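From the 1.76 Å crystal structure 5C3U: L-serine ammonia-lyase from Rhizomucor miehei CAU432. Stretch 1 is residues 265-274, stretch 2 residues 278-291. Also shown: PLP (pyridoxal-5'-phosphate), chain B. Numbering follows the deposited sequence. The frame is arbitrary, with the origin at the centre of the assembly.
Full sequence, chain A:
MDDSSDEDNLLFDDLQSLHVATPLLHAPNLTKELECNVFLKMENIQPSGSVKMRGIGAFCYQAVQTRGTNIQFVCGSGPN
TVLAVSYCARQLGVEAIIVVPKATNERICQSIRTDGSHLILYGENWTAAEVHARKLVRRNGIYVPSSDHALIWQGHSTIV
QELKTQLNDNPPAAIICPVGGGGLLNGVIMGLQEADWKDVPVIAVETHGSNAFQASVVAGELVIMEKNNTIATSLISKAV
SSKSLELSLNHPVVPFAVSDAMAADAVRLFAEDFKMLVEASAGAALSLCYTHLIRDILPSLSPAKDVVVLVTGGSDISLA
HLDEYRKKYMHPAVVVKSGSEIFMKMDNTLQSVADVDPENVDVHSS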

# COMPACT_ATOMS: atom_id res chain seq x y z
N ASP A 265 2.28 -16.83 -4.54
CA ASP A 265 2.40 -17.28 -5.92
C ASP A 265 2.42 -16.08 -6.86
O ASP A 265 3.15 -16.07 -7.86
N ALA A 266 1.65 -15.04 -6.52
CA ALA A 266 1.62 -13.86 -7.39
C ALA A 266 2.97 -13.13 -7.37
O ALA A 266 3.40 -12.61 -8.39
N VAL A 267 3.60 -13.07 -6.20
CA VAL A 267 4.94 -12.44 -6.10
C VAL A 267 5.91 -13.21 -7.00
O VAL A 267 6.75 -12.61 -7.70
N ARG A 268 5.82 -14.54 -6.96
CA ARG A 268 6.74 -15.37 -7.75
C ARG A 268 6.49 -15.13 -9.23
O ARG A 268 7.42 -14.92 -10.00
N LEU A 269 5.22 -15.14 -9.62
CA LEU A 269 4.83 -14.96 -11.05
C LEU A 269 5.18 -13.58 -11.58
O LEU A 269 5.67 -13.47 -12.71
N PHE A 270 4.96 -12.55 -10.76
CA PHE A 270 5.35 -11.20 -11.13
C PHE A 270 6.88 -11.05 -11.29
O PHE A 270 7.35 -10.33 -12.18
N ALA A 271 7.64 -11.71 -10.43
CA ALA A 271 9.12 -11.67 -10.56
C ALA A 271 9.54 -12.33 -11.88
O ALA A 271 10.41 -11.83 -12.59
N GLU A 272 8.93 -13.46 -12.22
CA GLU A 272 9.25 -14.15 -13.47
C GLU A 272 8.81 -13.35 -14.72
O GLU A 272 9.56 -13.25 -15.70
N ASP A 273 7.61 -12.77 -14.67
CA ASP A 273 7.03 -12.08 -15.81
C ASP A 273 7.58 -10.67 -16.05
O ASP A 273 7.94 -10.32 -17.18
N PHE A 274 7.64 -9.88 -14.98
CA PHE A 274 8.01 -8.47 -15.09
C PHE A 274 9.38 -8.12 -14.52
O PHE A 274 9.79 -6.97 -14.61
N VAL A 278 8.15 -7.64 -5.70
CA VAL A 278 7.22 -6.86 -4.89
C VAL A 278 6.79 -7.64 -3.65
O VAL A 278 6.88 -8.87 -3.59
N GLU A 279 6.31 -6.90 -2.66
CA GLU A 279 5.86 -7.51 -1.40
C GLU A 279 4.61 -8.33 -1.63
O GLU A 279 3.86 -8.06 -2.57
N ALA A 280 4.37 -9.30 -0.75
CA ALA A 280 3.12 -10.06 -0.77
C ALA A 280 1.88 -9.19 -0.65
O ALA A 280 0.80 -9.60 -1.12
N SER A 281 2.00 -8.00 -0.02
CA SER A 281 0.93 -7.00 -0.04
C SER A 281 0.45 -6.67 -1.47
O SER A 281 -0.75 -6.72 -1.78
N ALA A 282 1.40 -6.36 -2.36
CA ALA A 282 1.07 -6.09 -3.76
C ALA A 282 0.69 -7.38 -4.44
O ALA A 282 -0.16 -7.40 -5.34
N GLY A 283 1.32 -8.47 -4.01
CA GLY A 283 1.04 -9.78 -4.55
C GLY A 283 -0.44 -10.14 -4.35
O GLY A 283 -1.03 -10.78 -5.21
N ALA A 284 -1.03 -9.71 -3.24
CA ALA A 284 -2.47 -9.95 -3.00
C ALA A 284 -3.34 -9.38 -4.13
O ALA A 284 -4.26 -10.05 -4.60
N ALA A 285 -3.05 -8.16 -4.57
CA ALA A 285 -3.83 -7.55 -5.65
C ALA A 285 -3.58 -8.25 -6.99
O ALA A 285 -4.53 -8.53 -7.72
N LEU A 286 -2.32 -8.55 -7.28
CA LEU A 286 -1.96 -9.26 -8.51
C LEU A 286 -2.60 -10.66 -8.60
O LEU A 286 -2.87 -11.16 -9.70
N SER A 287 -2.84 -11.26 -7.44
CA SER A 287 -3.34 -12.64 -7.40
C SER A 287 -4.74 -12.77 -8.01
O SER A 287 -5.08 -13.83 -8.55
N LEU A 288 -5.52 -11.70 -7.99
CA LEU A 288 -6.84 -11.74 -8.62
C LEU A 288 -6.71 -11.96 -10.12
O LEU A 288 -7.56 -12.61 -10.74
N CYS A 289 -5.63 -11.44 -10.71
CA CYS A 289 -5.41 -11.62 -12.14
C CYS A 289 -4.82 -12.98 -12.47
O CYS A 289 -5.31 -13.69 -13.35
N TYR A 290 -3.77 -13.35 -11.73
CA TYR A 290 -3.08 -14.60 -11.96
C TYR A 290 -3.97 -15.83 -11.74
O TYR A 290 -3.84 -16.82 -12.45
N THR A 291 -4.89 -15.74 -10.79
CA THR A 291 -5.82 -16.84 -10.54
C THR A 291 -7.10 -16.77 -11.38
O THR A 291 -7.90 -17.71 -11.33

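The two helices cross nearly at right angles, 83° between their directions, and the CA atoms of V267 and G283 come within 5.0 Å. Stretch 2 enters through V278 (chi1 m), whose CG1 lies 3.9 Å from F270 CE2. A water links the backbones here, donating to V267 O (2.8 Å) and accepting from V278 N (2.9 Å). E279, the N-cap residue, points away from stretch 1; its OE1 accepts a hydrogen bond from S281 OG (3.2 Å), and S281 CB lies 3.6 Å from PLP N1, so S281, which points away from stretch 1, lies beside the cofactor. A280 offers a small methyl, CB 4.4 Å from CG2 of V267 (chi1 t). At G283 the absence of a side chain is decisive: an ideal CB would stand 2.7 Å from V267 CG2, a clash. A266, with only a methyl, packs its CB 3.2 Å from G283 O, in a hole formed by G283, L286, S287 and Y290. L286 (m, t) points toward stretch 1 and lays CD1 over a face of the F270 ring, 3.8 Å from its centroid. S287 (p) turns its hydroxyl back to its own helix, OG donating to A284 O (2.8 Å). Finally Y290 (chi1 m) reaches among A266, L269, F270 and D273: L269 CB covers one ring face, 3.7 Å from the centroid, while Y290 OH donates to D273 OD2 (2.9 Å).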

# COMPACT_ATOMS: atom_id res chain seq x y z
CB ASP A 265 1.26 -18.24 -6.28
CG ASP A 265 1.59 -19.08 -7.50
OD1 ASP A 265 2.72 -19.62 -7.58
OD2 ASP A 265 0.74 -19.17 -8.39
CB ALA A 266 0.51 -12.91 -6.98
CB VAL A 267 5.45 -12.42 -4.64
CG1 VAL A 267 6.94 -12.00 -4.59
CG2 VAL A 267 4.60 -11.46 -3.82
CB ARG A 268 6.55 -16.83 -7.43
CG ARG A 268 7.36 -17.76 -8.31
CD ARG A 268 7.03 -19.21 -8.02
NE ARG A 268 5.69 -19.58 -8.49
CZ ARG A 268 5.41 -19.96 -9.74
NH1 ARG A 268 6.37 -20.01 -10.66
NH2 ARG A 268 4.18 -20.28 -10.07
CB LEU A 269 3.34 -15.24 -11.24
CG LEU A 269 3.06 -16.75 -11.16
CD1 LEU A 269 1.53 -16.94 -11.09
CD2 LEU A 269 3.64 -17.53 -12.32
CB PHE A 270 4.85 -10.21 -10.09
CG PHE A 270 4.77 -8.80 -10.60
CD1 PHE A 270 3.91 -8.47 -11.66
CD2 PHE A 270 5.56 -7.82 -10.05
CE1 PHE A 270 3.83 -7.17 -12.11
CE2 PHE A 270 5.47 -6.51 -10.51
CZ PHE A 270 4.61 -6.18 -11.53
CB ALA A 271 9.77 -12.37 -9.37
CB GLU A 272 8.66 -15.57 -13.47
CG GLU A 272 9.15 -16.47 -12.34
CD GLU A 272 10.62 -16.89 -12.46
OE1 GLU A 272 11.46 -16.16 -13.03
OE2 GLU A 272 10.94 -18.00 -11.99
CB ASP A 273 5.51 -11.98 -15.65
CG ASP A 273 4.81 -13.30 -15.84
OD1 ASP A 273 5.39 -14.22 -16.47
OD2 ASP A 273 3.67 -13.43 -15.35
CB PHE A 274 6.93 -7.59 -14.45
CG PHE A 274 5.80 -7.29 -15.39
CD1 PHE A 274 5.81 -6.12 -16.15
CD2 PHE A 274 4.75 -8.18 -15.54
CE1 PHE A 274 4.78 -5.84 -17.04
CE2 PHE A 274 3.72 -7.92 -16.44
CZ PHE A 274 3.73 -6.74 -17.18
CB VAL A 278 5.98 -6.37 -5.68
CG1 VAL A 278 6.41 -5.51 -6.88
CG2 VAL A 278 5.11 -7.54 -6.13
CB GLU A 279 5.48 -6.40 -0.43
CG GLU A 279 6.56 -6.04 0.54
CD GLU A 279 6.11 -4.97 1.52
OE1 GLU A 279 4.96 -5.01 2.04
OE2 GLU A 279 6.94 -4.10 1.78
CB ALA A 280 3.13 -11.13 0.31
CB SER A 281 1.39 -5.73 0.71
OG SER A 281 1.93 -6.10 1.98
CB ALA A 282 2.30 -5.48 -4.45
CB ALA A 284 -2.91 -9.41 -1.65
CB ALA A 285 -3.55 -6.07 -5.77
CB LEU A 286 -0.42 -9.38 -8.61
CG LEU A 286 0.33 -8.09 -8.97
CD1 LEU A 286 1.82 -8.15 -8.64
CD2 LEU A 286 0.18 -7.79 -10.46
CB SER A 287 -3.28 -13.23 -5.97
OG SER A 287 -4.37 -12.83 -5.18
CB LEU A 288 -7.67 -10.50 -8.32
CG LEU A 288 -8.00 -10.24 -6.84
CD1 LEU A 288 -9.08 -9.19 -6.79
CD2 LEU A 288 -8.46 -11.50 -6.13
CB CYS A 289 -4.54 -10.49 -12.69
SG CYS A 289 -5.40 -8.90 -12.59
CB TYR A 290 -1.82 -14.68 -11.09
CG TYR A 290 -0.66 -13.89 -11.66
CD1 TYR A 290 -0.20 -14.15 -12.95
CD2 TYR A 290 -0.01 -12.91 -10.89
CE1 TYR A 290 0.88 -13.45 -13.47
CE2 TYR A 290 1.06 -12.20 -11.41
CZ TYR A 290 1.50 -12.48 -12.70
OH TYR A 290 2.58 -11.82 -13.26
CB THR A 291 -6.28 -16.89 -9.07
OG1 THR A 291 -7.04 -15.70 -8.78
CG2 THR A 291 -5.09 -17.04 -8.10
N1 PLP B . 0.86 -2.30 -0.18
C2 PLP B . 2.03 -1.81 0.27
C2A PLP B . 3.35 -2.35 -0.21
C3 PLP B . 2.01 -0.74 1.27
O3 PLP B . 3.19 -0.21 1.74
C4 PLP B . 0.69 -0.23 1.70
C4A PLP B . 0.61 0.87 2.67
C5 PLP B . -0.54 -0.85 1.14
C6 PLP B . -0.37 -1.87 0.20
C5A PLP B . -1.94 -0.39 1.54
O4P PLP B . -1.87 0.24 2.81
P PLP B . -3.03 1.06 3.59
O1P PLP B . -2.99 2.47 3.13
O2P PLP B . -4.37 0.35 3.37
O3P PLP B . -2.53 0.86 4.98
O HOH W 1 7.51 -9.99 -7.33